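Local coordinates for DUF5618 domain-containing protein (Dyadobacter fermentans, PDB 3MFN) that is of unknown function but forms a compact, mainly helical domain of the DUF5618 family that is found here beside a second copy of itself, at residues A80-F85 with G91-D96; T72-V77 with Q119-M124; R40-A45 with R141-I146. All blocks are in the same frame, centred on the assembly; numbering follows the deposited sequence. Where two conformers were deposited one is given.

Contact 1 (A80-F85 with G91-D96); sequences ALDHYF and GRKDVD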
ATOM      1  N   ALA A  80      -2.201   2.745  21.210  1.00 20.33           N
ATOM      2  CA  ALA A  80      -2.838   4.034  21.435  1.00 21.39           C
ATOM      3  C   ALA A  80      -4.353   3.892  21.355  1.00 21.48           C
ATOM      4  O   ALA A  80      -5.038   4.350  22.251  1.00 20.27           O
ATOM      5  CB  ALA A  80      -2.327   5.120  20.435  1.00 20.04           C
ATOM      6  N   LEU A  81      -4.872   3.231  20.312  1.00 21.80           N
ATOM      7  CA  LEU A  81      -6.320   3.056  20.175  1.00 21.55           C
ATOM      8  C   LEU A  81      -6.980   2.275  21.317  1.00 22.66           C
ATOM      9  O   LEU A  81      -8.066   2.650  21.781  1.00 23.70           O
ATOM     10  CB  LEU A  81      -6.705   2.471  18.807  1.00 21.49           C
ATOM     11  CG  LEU A  81      -6.345   3.355  17.573  1.00 21.35           C
ATOM     12  CD1 LEU A  81      -6.629   2.659  16.263  1.00 21.23           C
ATOM     13  CD2 LEU A  81      -7.082   4.712  17.599  1.00 16.27           C
ATOM     14  N   ASP A  82      -6.328   1.220  21.783  1.00 23.62           N
ATOM     15  CA  ASP A  82      -6.870   0.372  22.840  1.00 23.76           C
ATOM     16  C   ASP A  82      -6.975   1.161  24.118  1.00 24.80           C
ATOM     17  O   ASP A  82      -7.921   0.972  24.904  1.00 24.96           O
ATOM     18  CB  ASP A  82      -5.969  -0.838  23.093  1.00 24.16           C
ATOM     19  CG  ASP A  82      -6.094  -1.879  22.007  1.00 23.24           C
ATOM     20  OD1 ASP A  82      -7.120  -1.849  21.332  1.00 21.56           O
ATOM     21  OD2 ASP A  82      -5.177  -2.709  21.811  1.00 25.82           O
ATOM     22  N   HIS A  83      -5.996   2.037  24.330  1.00 24.07           N
ATOM     23  CA  HIS A  83      -5.997   2.853  25.513  0.60 25.02           C
ATOM     24  C   HIS A  83      -7.099   3.899  25.448  1.00 24.81           C
ATOM     25  O   HIS A  83      -7.705   4.174  26.431  1.00 25.84           O
ATOM     26  CB  HIS A  83      -4.651   3.532  25.821  0.60 25.23           C
ATOM     27  CG  HIS A  83      -4.671   4.279  27.124  0.60 25.94           C
ATOM     28  ND1 HIS A  83      -4.279   3.709  28.318  0.60 28.17           N
ATOM     29  CD2 HIS A  83      -5.076   5.536  27.427  0.60 27.01           C
ATOM     30  CE1 HIS A  83      -4.440   4.579  29.298  0.60 27.48           C
ATOM     31  NE2 HIS A  83      -4.910   5.702  28.782  0.60 26.85           N
ATOM     32  N   TYR A  84      -7.394   4.447  24.272  1.00 25.58           N
ATOM     33  CA  TYR A  84      -8.446   5.468  24.154  1.00 26.04           C
ATOM     34  C   TYR A  84      -9.880   4.878  24.218  1.00 27.30           C
ATOM     35  O   TYR A  84     -10.775   5.434  24.873  1.00 25.43           O
ATOM     36  CB  TYR A  84      -8.256   6.248  22.850  1.00 26.23           C
ATOM     37  CG  TYR A  84      -9.268   7.354  22.609  1.00 26.95           C
ATOM     38  CD1 TYR A  84      -9.462   8.342  23.545  1.00 29.05           C
ATOM     39  CD2 TYR A  84      -9.999   7.429  21.431  1.00 28.19           C
ATOM     40  CE1 TYR A  84     -10.420   9.394  23.337  1.00 30.17           C
ATOM     41  CE2 TYR A  84     -10.945   8.466  21.209  1.00 31.26           C
ATOM     42  CZ  TYR A  84     -11.144   9.434  22.171  1.00 31.09           C
ATOM     43  OH  TYR A  84     -12.053  10.445  21.973  1.00 34.87           O
ATOM     44  N   PHE A  85     -10.103   3.776  23.494  1.00 28.30           N
ATOM     45  CA  PHE A  85     -11.448   3.210  23.320  1.00 29.62           C
ATOM     46  C   PHE A  85     -11.779   2.169  24.404  1.00 30.66           C
ATOM     47  O   PHE A  85     -12.945   1.791  24.617  1.00 30.10           O
ATOM     48  CB  PHE A  85     -11.578   2.565  21.930  1.00 30.27           C
ATOM     49  CG  PHE A  85     -11.640   3.557  20.785  1.00 30.47           C
ATOM     50  CD1 PHE A  85     -12.556   4.580  20.776  1.00 34.33           C
ATOM     51  CD2 PHE A  85     -10.826   3.408  19.697  1.00 31.49           C
ATOM     52  CE1 PHE A  85     -12.623   5.452  19.720  1.00 33.44           C
ATOM     53  CE2 PHE A  85     -10.899   4.256  18.655  1.00 32.88           C
ATOM     54  CZ  PHE A  85     -11.779   5.293  18.672  1.00 33.45           C
ATOM     55  N   GLY A  91     -15.018 -11.495  23.445  1.00 31.49           N
ATOM     56  CA  GLY A  91     -14.159 -12.011  22.389  1.00 30.59           C
ATOM     57  C   GLY A  91     -12.918 -11.146  22.228  1.00 30.01           C
ATOM     58  O   GLY A  91     -12.496 -10.510  23.173  1.00 28.85           O
ATOM     59  N   ARG A  92     -12.325 -11.152  21.037  1.00 29.13           N
ATOM     60  CA  ARG A  92     -11.124 -10.398  20.762  1.00 28.88           C
ATOM     61  C   ARG A  92     -11.463  -9.303  19.750  1.00 28.46           C
ATOM     62  O   ARG A  92     -12.282  -9.485  18.888  1.00 26.32           O
ATOM     63  CB  ARG A  92     -10.054 -11.304  20.138  1.00 29.58           C
ATOM     64  CG  ARG A  92      -9.617 -12.510  21.036  1.00 30.14           C
ATOM     65  CD  ARG A  92      -8.505 -13.277  20.340  1.00 29.53           C
ATOM     66  NE  ARG A  92      -7.980 -14.387  21.126  1.00 27.22           N
ATOM     67  CZ  ARG A  92      -6.989 -14.287  22.025  1.00 28.24           C
ATOM     68  NH1 ARG A  92      -6.589 -15.379  22.683  1.00 27.85           N
ATOM     69  NH2 ARG A  92      -6.393 -13.116  22.317  1.00 24.61           N
ATOM     70  N   LYS A  93     -10.706  -8.221  19.811  1.00 29.40           N
ATOM     71  CA  LYS A  93     -10.765  -7.138  18.851  1.00 29.34           C
ATOM     72  C   LYS A  93     -10.214  -7.587  17.514  1.00 30.24           C
ATOM     73  O   LYS A  93      -9.431  -8.547  17.420  1.00 30.64           O
ATOM     74  CB  LYS A  93      -9.961  -5.952  19.357  1.00 29.41           C
ATOM     75  CG  LYS A  93     -10.356  -5.441  20.702  1.00 31.40           C
ATOM     76  CD  LYS A  93      -9.422  -4.347  21.223  1.00 34.90           C
ATOM     77  CE  LYS A  93      -9.954  -3.723  22.491  1.00 36.00           C
ATOM     78  NZ  LYS A  93      -8.957  -2.977  23.320  1.00 37.62           N
ATOM     79  N   ASP A  94     -10.675  -6.925  16.471  1.00 30.25           N
ATOM     80  CA  ASP A  94     -10.099  -7.091  15.152  1.00 31.32           C
ATOM     81  C   ASP A  94     -10.284  -5.765  14.464  1.00 29.40           C
ATOM     82  O   ASP A  94     -10.715  -4.809  15.090  1.00 27.62           O
ATOM     83  CB  ASP A  94     -10.810  -8.203  14.369  1.00 32.80           C
ATOM     84  CG  ASP A  94     -12.293  -7.947  14.212  1.00 36.87           C
ATOM     85  OD1 ASP A  94     -12.777  -6.799  14.394  1.00 36.17           O
ATOM     86  OD2 ASP A  94     -12.988  -8.943  13.953  1.00 47.47           O
ATOM     87  N   VAL A  95      -9.982  -5.723  13.181  1.00 28.79           N
ATOM     88  CA  VAL A  95      -9.964  -4.481  12.455  1.00 28.82           C
ATOM     89  C   VAL A  95     -11.326  -3.830  12.467  1.00 27.81           C
ATOM     90  O   VAL A  95     -11.393  -2.622  12.550  1.00 28.35           O
ATOM     91  CB  VAL A  95      -9.479  -4.636  11.005  1.00 28.49           C
ATOM     92  CG1 VAL A  95     -10.498  -5.435  10.155  1.00 30.39           C
ATOM     93  CG2 VAL A  95      -9.249  -3.218  10.379  1.00 27.95           C
ATOM     94  N   ASP A  96     -12.393  -4.616  12.401  1.00 27.32           N
ATOM     95  CA  ASP A  96     -13.753  -4.049  12.386  1.00 28.89           C
ATOM     96  C   ASP A  96     -14.104  -3.319  13.700  1.00 27.42           C
ATOM     97  O   ASP A  96     -14.795  -2.327  13.672  1.00 27.11           O
ATOM     98  CB  ASP A  96     -14.801  -5.139  12.044  1.00 30.27           C
ATOM     99  CG  ASP A  96     -14.586  -5.689  10.633  1.00 35.19           C
ATOM    100  OD1 ASP A  96     -14.376  -4.869   9.712  1.00 41.05           O
ATOM    101  OD2 ASP A  96     -14.567  -6.921  10.455  1.00 41.95           O
TER
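Asp82 and Lys93 carry this contact alone, and their main interaction is a salt bridge. Lys93 NZ lies 2.9 Å from Asp82 OD1. The hydrogen bond within this ion pair is weak, so charge attraction probably counts for more than bond direction. The two side chains come from opposite directions. Beyond CG the lysine runs extended, and this lets it span the 9.4 Å between Asp82 CA and Lys93 CA. A single carboxylate oxygen does the work, since Asp82 OD2 is 4.1 Å from Lys93 NZ. The lysine chain also runs close to the same oxygen, with Lys93 CD 3.4 Å from Asp82 OD1.

Further hydrogen bonds hold both ends. Asp82 OD1 also pairs with Tyr98 OH, and Lys93 NZ with Gly86 O. An alanine in place of Asp82 would probably leave the ammonium with Gly86 O but without this counter-charge, and Tyr98 OH without this partner. The pair is partly exposed, and only 95 Å² is buried between the segments. A bound acetate ion, probably from the crystallisation liquor, lies about 5 Å from the Lys93 side chain.

Next along the chain, Asp94 is the N-cap of helix 95-103, with OD1 hydrogen-bonded to Trp97 N. The arrangement is a surface salt bridge that ties an interhelical loop to the end of helix 63-85, just ahead of a capped helix start.

Contact 2 (T72-V77 with Q119-M124); sequences TAYSGV and QLHLVM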
ATOM      1  N   THR A  72       5.084  -4.348  14.366  1.00 15.06           N
ATOM      2  CA  THR A  72       5.422  -3.511  15.479  1.00 15.97           C
ATOM      3  C   THR A  72       4.792  -2.098  15.347  1.00 16.88           C
ATOM      4  O   THR A  72       4.145  -1.577  16.333  1.00 17.30           O
ATOM      5  CB  THR A  72       6.954  -3.415  15.631  1.00 17.04           C
ATOM      6  OG1 THR A  72       7.467  -4.714  15.795  1.00 17.58           O
ATOM      7  CG2 THR A  72       7.377  -2.595  16.874  1.00 16.42           C
ATOM      8  N   ALA A  73       4.969  -1.472  14.182  1.00 16.62           N
ATOM      9  CA  ALA A  73       4.335  -0.158  13.939  1.00 15.99           C
ATOM     10  C   ALA A  73       2.816  -0.205  14.081  1.00 16.15           C
ATOM     11  O   ALA A  73       2.238   0.623  14.764  1.00 17.40           O
ATOM     12  CB  ALA A  73       4.716   0.402  12.557  1.00 16.15           C
ATOM     13  N   TYR A  74       2.167  -1.168  13.444  1.00 16.48           N
ATOM     14  CA  TYR A  74       0.759  -1.366  13.555  1.00 15.66           C
ATOM     15  C   TYR A  74       0.300  -1.637  14.998  1.00 17.88           C
ATOM     16  O   TYR A  74      -0.698  -1.032  15.433  1.00 15.82           O
ATOM     17  CB  TYR A  74       0.288  -2.494  12.669  1.00 17.02           C
ATOM     18  CG  TYR A  74      -1.230  -2.658  12.639  1.00 15.13           C
ATOM     19  CD1 TYR A  74      -2.030  -1.665  12.104  1.00 17.67           C
ATOM     20  CD2 TYR A  74      -1.849  -3.813  13.131  1.00 17.32           C
ATOM     21  CE1 TYR A  74      -3.389  -1.809  12.058  1.00 15.55           C
ATOM     22  CE2 TYR A  74      -3.212  -3.982  13.051  1.00 21.97           C
ATOM     23  CZ  TYR A  74      -3.968  -2.962  12.532  1.00 19.35           C
ATOM     24  OH  TYR A  74      -5.297  -3.078  12.503  1.00 25.05           O
ATOM     25  N   SER A  75       1.033  -2.457  15.750  1.00 16.99           N
ATOM     26  CA  SER A  75       0.712  -2.761  17.152  1.00 17.40           C
ATOM     27  C   SER A  75       0.828  -1.470  17.988  1.00 18.94           C
ATOM     28  O   SER A  75       0.078  -1.262  18.949  1.00 18.83           O
ATOM     29  CB  SER A  75       1.669  -3.846  17.680  1.00 17.60           C
ATOM     30  OG  SER A  75       1.449  -5.060  16.963  1.00 18.59           O
ATOM     31  N   GLY A  76       1.745  -0.590  17.599  1.00 18.83           N
ATOM     32  CA  GLY A  76       1.845   0.730  18.238  1.00 18.92           C
ATOM     33  C   GLY A  76       0.573   1.529  18.129  1.00 18.91           C
ATOM     34  O   GLY A  76       0.046   2.061  19.116  1.00 18.45           O
ATOM     35  N   VAL A  77       0.071   1.643  16.897  1.00 19.11           N
ATOM     36  CA  VAL A  77      -1.161   2.320  16.630  1.00 17.53           C
ATOM     37  C   VAL A  77      -2.296   1.687  17.444  1.00 18.09           C
ATOM     38  O   VAL A  77      -3.093   2.410  18.094  1.00 18.27           O
ATOM     39  CB  VAL A  77      -1.504   2.306  15.113  1.00 17.11           C
ATOM     40  CG1 VAL A  77      -2.923   2.958  14.845  1.00 16.39           C
ATOM     41  CG2 VAL A  77      -0.415   2.929  14.335  1.00 14.89           C
ATOM     42  N   GLN A 119      -1.386  -0.569   4.754  1.00 16.45           N
ATOM     43  CA  GLN A 119       0.026  -0.443   4.511  1.00 17.64           C
ATOM     44  C   GLN A 119       0.895  -1.144   5.518  1.00 17.84           C
ATOM     45  O   GLN A 119       1.940  -1.712   5.148  1.00 17.67           O
ATOM     46  CB  GLN A 119       0.436   1.035   4.419  1.00 17.65           C
ATOM     47  CG  GLN A 119      -0.154   1.851   3.199  1.00 17.45           C
ATOM     48  CD  GLN A 119      -0.055   1.139   1.902  1.00 16.22           C
ATOM     49  OE1 GLN A 119       0.934   0.471   1.646  1.00 17.31           O
ATOM     50  NE2 GLN A 119      -1.125   1.208   1.075  1.00 16.80           N
ATOM     51  N   LEU A 120       0.537  -1.033   6.800  1.00 17.37           N
ATOM     52  CA  LEU A 120       1.399  -1.591   7.841  1.00 18.09           C
ATOM     53  C   LEU A 120       1.023  -3.006   8.196  1.00 18.18           C
ATOM     54  O   LEU A 120       1.899  -3.869   8.373  1.00 15.98           O
ATOM     55  CB  LEU A 120       1.425  -0.718   9.076  1.00 18.17           C
ATOM     56  CG  LEU A 120       2.233   0.576   9.223  1.00 23.18           C
ATOM     57  CD1 LEU A 120       2.528   1.380   7.962  1.00 23.78           C
ATOM     58  CD2 LEU A 120       1.660   1.460  10.341  1.00 22.91           C
ATOM     59  N   HIS A 121      -0.270  -3.280   8.321  1.00 19.58           N
ATOM     60  CA  HIS A 121      -0.715  -4.602   8.684  1.00 19.87           C
ATOM     61  C   HIS A 121      -0.720  -5.579   7.488  1.00 20.00           C
ATOM     62  O   HIS A 121      -0.240  -6.707   7.599  1.00 21.30           O
ATOM     63  CB  HIS A 121      -2.095  -4.573   9.353  1.00 20.61           C
ATOM     64  CG  HIS A 121      -2.617  -5.936   9.677  1.00 24.36           C
ATOM     65  ND1 HIS A 121      -2.039  -6.737  10.663  1.00 26.52           N
ATOM     66  CD2 HIS A 121      -3.609  -6.686   9.108  1.00 29.75           C
ATOM     67  CE1 HIS A 121      -2.684  -7.904  10.699  1.00 32.09           C
ATOM     68  NE2 HIS A 121      -3.616  -7.914   9.745  1.00 30.68           N
ATOM     69  N   LEU A 122      -1.281  -5.189   6.338  1.00 19.55           N
ATOM     70  CA  LEU A 122      -1.370  -6.136   5.206  1.00 18.04           C
ATOM     71  C   LEU A 122      -0.114  -6.161   4.354  1.00 17.54           C
ATOM     72  O   LEU A 122       0.530  -7.234   4.221  1.00 16.25           O
ATOM     73  CB  LEU A 122      -2.592  -5.882   4.346  1.00 17.98           C
ATOM     74  CG  LEU A 122      -3.959  -6.056   5.077  1.00 21.55           C
ATOM     75  CD1 LEU A 122      -5.223  -5.570   4.198  1.00 20.39           C
ATOM     76  CD2 LEU A 122      -4.186  -7.543   5.663  1.00 21.34           C
ATOM     77  N   VAL A 123       0.255  -5.017   3.782  1.00 16.22           N
ATOM     78  CA  VAL A 123       1.383  -4.995   2.856  1.00 15.58           C
ATOM     79  C   VAL A 123       2.751  -5.339   3.521  1.00 16.59           C
ATOM     80  O   VAL A 123       3.548  -6.154   2.985  1.00 14.56           O
ATOM     81  CB  VAL A 123       1.454  -3.617   2.109  1.00 16.09           C
ATOM     82  CG1 VAL A 123       2.722  -3.536   1.252  1.00 16.23           C
ATOM     83  CG2 VAL A 123       0.118  -3.388   1.236  1.00 11.17           C
HETATM   84  N   MSE A 124       3.031  -4.687   4.631  1.00 16.19           N
HETATM   85  CA  MSE A 124       4.310  -4.925   5.363  1.00 16.82           C
HETATM   86  C   MSE A 124       4.142  -6.139   6.260  1.00 17.17           C
HETATM   87  O   MSE A 124       4.785  -7.146   6.057  1.00 18.19           O
HETATM   88  CB  MSE A 124       4.658  -3.714   6.238  1.00 15.54           C
HETATM   89  CG  MSE A 124       5.049  -2.523   5.441  1.00 19.30           C
HETATM   90 SE   MSE A 124       5.405  -1.044   6.610  0.70 20.72          SE
HETATM   91  CE  MSE A 124       7.154  -1.621   7.159  1.00 16.22           C
TER
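The Tyr74 ring receives His121 CB over one face. This CB is 3.7 Å from the ring centroid and sits over the centre in a CH-pi contact. The imidazole itself is turned against the phenol. The two planes make 36° and the centroids are 5.0 Å apart, which is neither a stack nor an edge-to-face pair. His121 ND1 comes closest, 3.8 Å from Tyr74 CE2. Tyr74 has CG anti to the backbone N (chi1 -174°), and this sends its ring toward the partner helix. The His121 ring also meets Tyr117, one helical turn back. Phe113 and Val116 add further contacts to Tyr74. A bound acetate, probably from the crystallisation liquor, lies beside the Tyr74 side chain.

Leu120 fills the neighbouring part of the interface. Its CD2 rests 3.9 Å from Ala73 CB, and its CB is 4.2 Å from Tyr74 CB. Ala73, Tyr74 and Leu120 are buried, and no hydrogen bond joins the two segments. The contact is therefore held by packing alone. Ala73 also packs against Leu42 and Ala45 of helix 34-52 and Phe139 of helix 132-153.

Segment 119-124 of helix 107-126 makes a wider pi-type turn, with Met124 N bonded to Gln119 O at 3.2 Å. Gln119 OE1 is hydrogen-bonded to NE2 of Gln119 of the second subunit, so this helix also takes part in the dimer contact. With axes 8.6 Å apart at 152°, the pair is typical of close antiparallel helix packing in the core of a helical bundle.

Contact 3 (R40-A45 with R141-I146); sequences RYLNNA and RAEIII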
ATOM      1  N   ARG A  40       7.047   4.593  20.973  1.00 22.27           N
ATOM      2  CA  ARG A  40       8.177   3.701  21.109  0.60 23.29           C
ATOM      3  C   ARG A  40       8.069   2.540  20.113  1.00 21.63           C
ATOM      4  O   ARG A  40       9.061   2.156  19.531  1.00 23.28           O
ATOM      5  CB  ARG A  40       8.358   3.237  22.550  0.60 23.47           C
ATOM      6  CG  ARG A  40       8.748   4.388  23.533  0.60 29.11           C
ATOM      7  CD  ARG A  40       9.930   5.214  23.013  0.60 35.20           C
ATOM      8  NE  ARG A  40      11.094   4.369  22.711  0.60 37.53           N
ATOM      9  CZ  ARG A  40      12.169   4.238  23.485  0.60 38.10           C
ATOM     10  NH1 ARG A  40      13.134   3.407  23.101  0.60 38.03           N
ATOM     11  NH2 ARG A  40      12.284   4.918  24.632  0.60 38.07           N
ATOM     12  N   TYR A  41       6.864   2.015  19.895  1.00 21.51           N
ATOM     13  CA  TYR A  41       6.648   0.928  18.925  1.00 20.57           C
ATOM     14  C   TYR A  41       6.972   1.443  17.520  1.00 19.44           C
ATOM     15  O   TYR A  41       7.650   0.770  16.730  1.00 16.76           O
ATOM     16  CB  TYR A  41       5.204   0.415  18.937  1.00 20.02           C
ATOM     17  CG  TYR A  41       4.794  -0.572  19.995  1.00 21.80           C
ATOM     18  CD1 TYR A  41       4.405  -1.843  19.651  1.00 20.77           C
ATOM     19  CD2 TYR A  41       4.706  -0.218  21.343  1.00 27.34           C
ATOM     20  CE1 TYR A  41       3.979  -2.752  20.576  1.00 19.58           C
ATOM     21  CE2 TYR A  41       4.256  -1.171  22.347  1.00 26.32           C
ATOM     22  CZ  TYR A  41       3.903  -2.435  21.924  1.00 20.64           C
ATOM     23  OH  TYR A  41       3.440  -3.416  22.752  1.00 19.57           O
ATOM     24  N   LEU A  42       6.452   2.615  17.190  1.00 18.26           N
ATOM     25  CA  LEU A  42       6.690   3.192  15.863  1.00 18.65           C
ATOM     26  C   LEU A  42       8.151   3.433  15.577  1.00 18.90           C
ATOM     27  O   LEU A  42       8.641   3.083  14.500  1.00 18.07           O
ATOM     28  CB  LEU A  42       5.887   4.473  15.681  1.00 20.56           C
ATOM     29  CG  LEU A  42       5.780   5.101  14.301  1.00 24.61           C
ATOM     30  CD1 LEU A  42       5.306   4.109  13.203  1.00 26.16           C
ATOM     31  CD2 LEU A  42       4.820   6.344  14.363  1.00 27.05           C
ATOM     32  N   ASN A  43       8.859   4.027  16.527  1.00 17.60           N
ATOM     33  CA  ASN A  43      10.278   4.281  16.349  1.00 18.75           C
ATOM     34  C   ASN A  43      11.115   3.054  16.376  1.00 18.32           C
ATOM     35  O   ASN A  43      12.127   2.951  15.616  1.00 17.84           O
ATOM     36  CB  ASN A  43      10.768   5.318  17.368  1.00 19.48           C
ATOM     37  CG  ASN A  43      10.177   6.714  17.057  1.00 24.12           C
ATOM     38  OD1 ASN A  43      10.088   7.091  15.869  1.00 27.43           O
ATOM     39  ND2 ASN A  43       9.752   7.446  18.081  1.00 27.91           N
ATOM     40  N   ASN A  44      10.707   2.076  17.182  1.00 17.62           N
ATOM     41  CA  ASN A  44      11.381   0.777  17.113  0.60 18.18           C
ATOM     42  C   ASN A  44      11.258   0.221  15.726  1.00 17.78           C
ATOM     43  O   ASN A  44      12.209  -0.283  15.188  1.00 18.06           O
ATOM     44  CB  ASN A  44      10.799  -0.254  18.101  0.60 18.24           C
ATOM     45  CG  ASN A  44      11.301  -0.089  19.520  0.60 19.38           C
ATOM     46  OD1 ASN A  44      10.982  -0.915  20.357  0.60 26.24           O
ATOM     47  ND2 ASN A  44      12.077   0.933  19.801  0.60 16.42           N
ATOM     48  N   ALA A  45      10.049   0.281  15.164  1.00 18.31           N
ATOM     49  CA  ALA A  45       9.793  -0.170  13.815  1.00 18.22           C
ATOM     50  C   ALA A  45      10.686   0.524  12.776  1.00 19.17           C
ATOM     51  O   ALA A  45      11.227  -0.115  11.872  1.00 17.18           O
ATOM     52  CB  ALA A  45       8.295  -0.004  13.426  1.00 17.70           C
ATOM     53  N   ARG A 141       0.936   8.231   8.430  1.00 23.32           N
ATOM     54  CA  ARG A 141      -0.500   8.001   8.740  1.00 21.84           C
ATOM     55  C   ARG A 141      -0.650   7.488  10.182  1.00 21.80           C
ATOM     56  O   ARG A 141      -1.521   7.946  10.924  1.00 22.51           O
ATOM     57  CB  ARG A 141      -1.139   7.011   7.787  1.00 22.58           C
ATOM     58  CG  ARG A 141      -1.046   7.393   6.332  1.00 23.72           C
ATOM     59  CD  ARG A 141      -1.925   8.531   5.959  1.00 24.88           C
ATOM     60  NE  ARG A 141      -1.746   8.789   4.535  1.00 26.38           N
ATOM     61  CZ  ARG A 141      -0.921   9.707   4.036  1.00 28.16           C
ATOM     62  NH1 ARG A 141      -0.147  10.441   4.833  1.00 28.72           N
ATOM     63  NH2 ARG A 141      -0.836   9.868   2.732  1.00 25.79           N
ATOM     64  N   ALA A 142       0.249   6.601  10.574  1.00 21.60           N
ATOM     65  CA  ALA A 142       0.336   6.034  11.925  1.00 22.13           C
ATOM     66  C   ALA A 142       0.586   7.134  12.961  1.00 22.93           C
ATOM     67  O   ALA A 142      -0.093   7.160  13.954  1.00 22.67           O
ATOM     68  CB  ALA A 142       1.430   5.028  11.997  1.00 21.62           C
ATOM     69  N   GLU A 143       1.531   8.053  12.737  1.00 24.09           N
ATOM     70  CA  GLU A 143       1.742   9.144  13.675  0.60 24.62           C
ATOM     71  C   GLU A 143       0.525  10.068  13.738  1.00 24.26           C
ATOM     72  O   GLU A 143       0.219  10.631  14.768  1.00 24.39           O
ATOM     73  CB  GLU A 143       3.006   9.943  13.320  0.60 25.72           C
ATOM     74  CG  GLU A 143       3.334  11.050  14.303  0.60 27.29           C
ATOM     75  CD  GLU A 143       4.065  10.548  15.573  0.60 31.57           C
ATOM     76  OE1 GLU A 143       4.427   9.347  15.659  0.60 33.67           O
ATOM     77  OE2 GLU A 143       4.339  11.388  16.463  0.60 33.00           O
ATOM     78  N   ILE A 144      -0.193  10.206  12.620  1.00 24.82           N
ATOM     79  CA  ILE A 144      -1.423  10.975  12.607  1.00 23.80           C
ATOM     80  C   ILE A 144      -2.442  10.403  13.559  1.00 23.34           C
ATOM     81  O   ILE A 144      -3.101  11.135  14.313  1.00 23.56           O
ATOM     82  CB  ILE A 144      -2.043  11.124  11.190  1.00 24.72           C
ATOM     83  CG1 ILE A 144      -1.271  12.156  10.360  1.00 26.69           C
ATOM     84  CG2 ILE A 144      -3.488  11.612  11.291  1.00 22.95           C
ATOM     85  CD1 ILE A 144      -1.692  12.163   8.826  1.00 29.44           C
ATOM     86  N   ILE A 145      -2.561   9.094  13.555  1.00 23.53           N
ATOM     87  CA  ILE A 145      -3.527   8.425  14.420  1.00 23.77           C
ATOM     88  C   ILE A 145      -3.093   8.527  15.877  1.00 23.16           C
ATOM     89  O   ILE A 145      -3.911   8.739  16.768  1.00 22.85           O
ATOM     90  CB  ILE A 145      -3.693   6.906  14.083  1.00 23.91           C
ATOM     91  CG1 ILE A 145      -4.260   6.706  12.678  1.00 24.19           C
ATOM     92  CG2 ILE A 145      -4.608   6.260  15.116  1.00 24.20           C
ATOM     93  CD1 ILE A 145      -5.654   7.377  12.471  1.00 21.37           C
ATOM     94  N   ILE A 146      -1.801   8.375  16.141  1.00 23.41           N
ATOM     95  CA  ILE A 146      -1.347   8.458  17.536  1.00 22.28           C
ATOM     96  C   ILE A 146      -1.551   9.881  18.062  1.00 22.69           C
ATOM     97  O   ILE A 146      -1.979  10.047  19.200  1.00 21.73           O
ATOM     98  CB  ILE A 146       0.088   8.000  17.703  1.00 23.37           C
ATOM     99  CG1 ILE A 146       0.168   6.505  17.385  1.00 22.24           C
ATOM    100  CG2 ILE A 146       0.542   8.364  19.134  1.00 20.71           C
ATOM    101  CD1 ILE A 146       1.534   5.895  17.151  1.00 24.39           C
TER
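Leu42 reaches across to Ala142, Glu143 and Ile146 between two neighbouring antiparallel helices of a helical bundle. The helix directions differ by 168°, and the axes stay 11.2 Å apart at their closest. At that spacing the backbones do not touch, and side chains must bridge the distance. Leu42 buries 75 Å² here, more than half of the 133 Å² total. Its CG is anti to the backbone N (chi1 -169°), which sends the isobutyl group out from helix 34-52 toward the partner.

The two methyls divide the work. Leu42 CD1 lies 4.2 Å from Ala142 CB, a small side chain that points back at it. Leu42 CD2 meets Glu143, and it also approaches Ile146. Ala142 and Ile146 are one turn apart and so present a common apolar surface. Val77 of helix 63-85 packs on Ala142, so that helix also backs the contact.

Glu143 is partly exposed. In the conformer given, its chain bends at chi2 (81°); a second conformer was modelled, so the close approach of Glu143 OE1 to the leucine methyl is doubtful. Its CB is 4.2 Å from Leu42 CD2.

Arg141 turns to another partner: it makes salt bridges with Asp131 and Glu133 of the second subunit. Helix 132-153 thus serves the bundle core and the dimer together. Within the core, Leu42 CD2 comes to 4.3 Å from Ile146 CD1.

From the N terminus, helix 34-52 supplies the first half of contact 3. Helix 63-85 then supplies contact 2 and, nearer its end, contact 1. Contact 1 closes first, across the short link to helix 95-103. Contact 2 closes a longer loop on helix 107-126, and contact 3 the longest, on helix 132-153. The three are nested, one inside the next, and none cross. Contacts 2 and 3 lie 9 Å apart between centres and touch directly, with Gly76 CA 3.4 Å from Tyr41 CB. Contact 1 touches contact 3 through Leu81 and Ile145. Together they join the four long helices and fasten the interhelical loop at the surface.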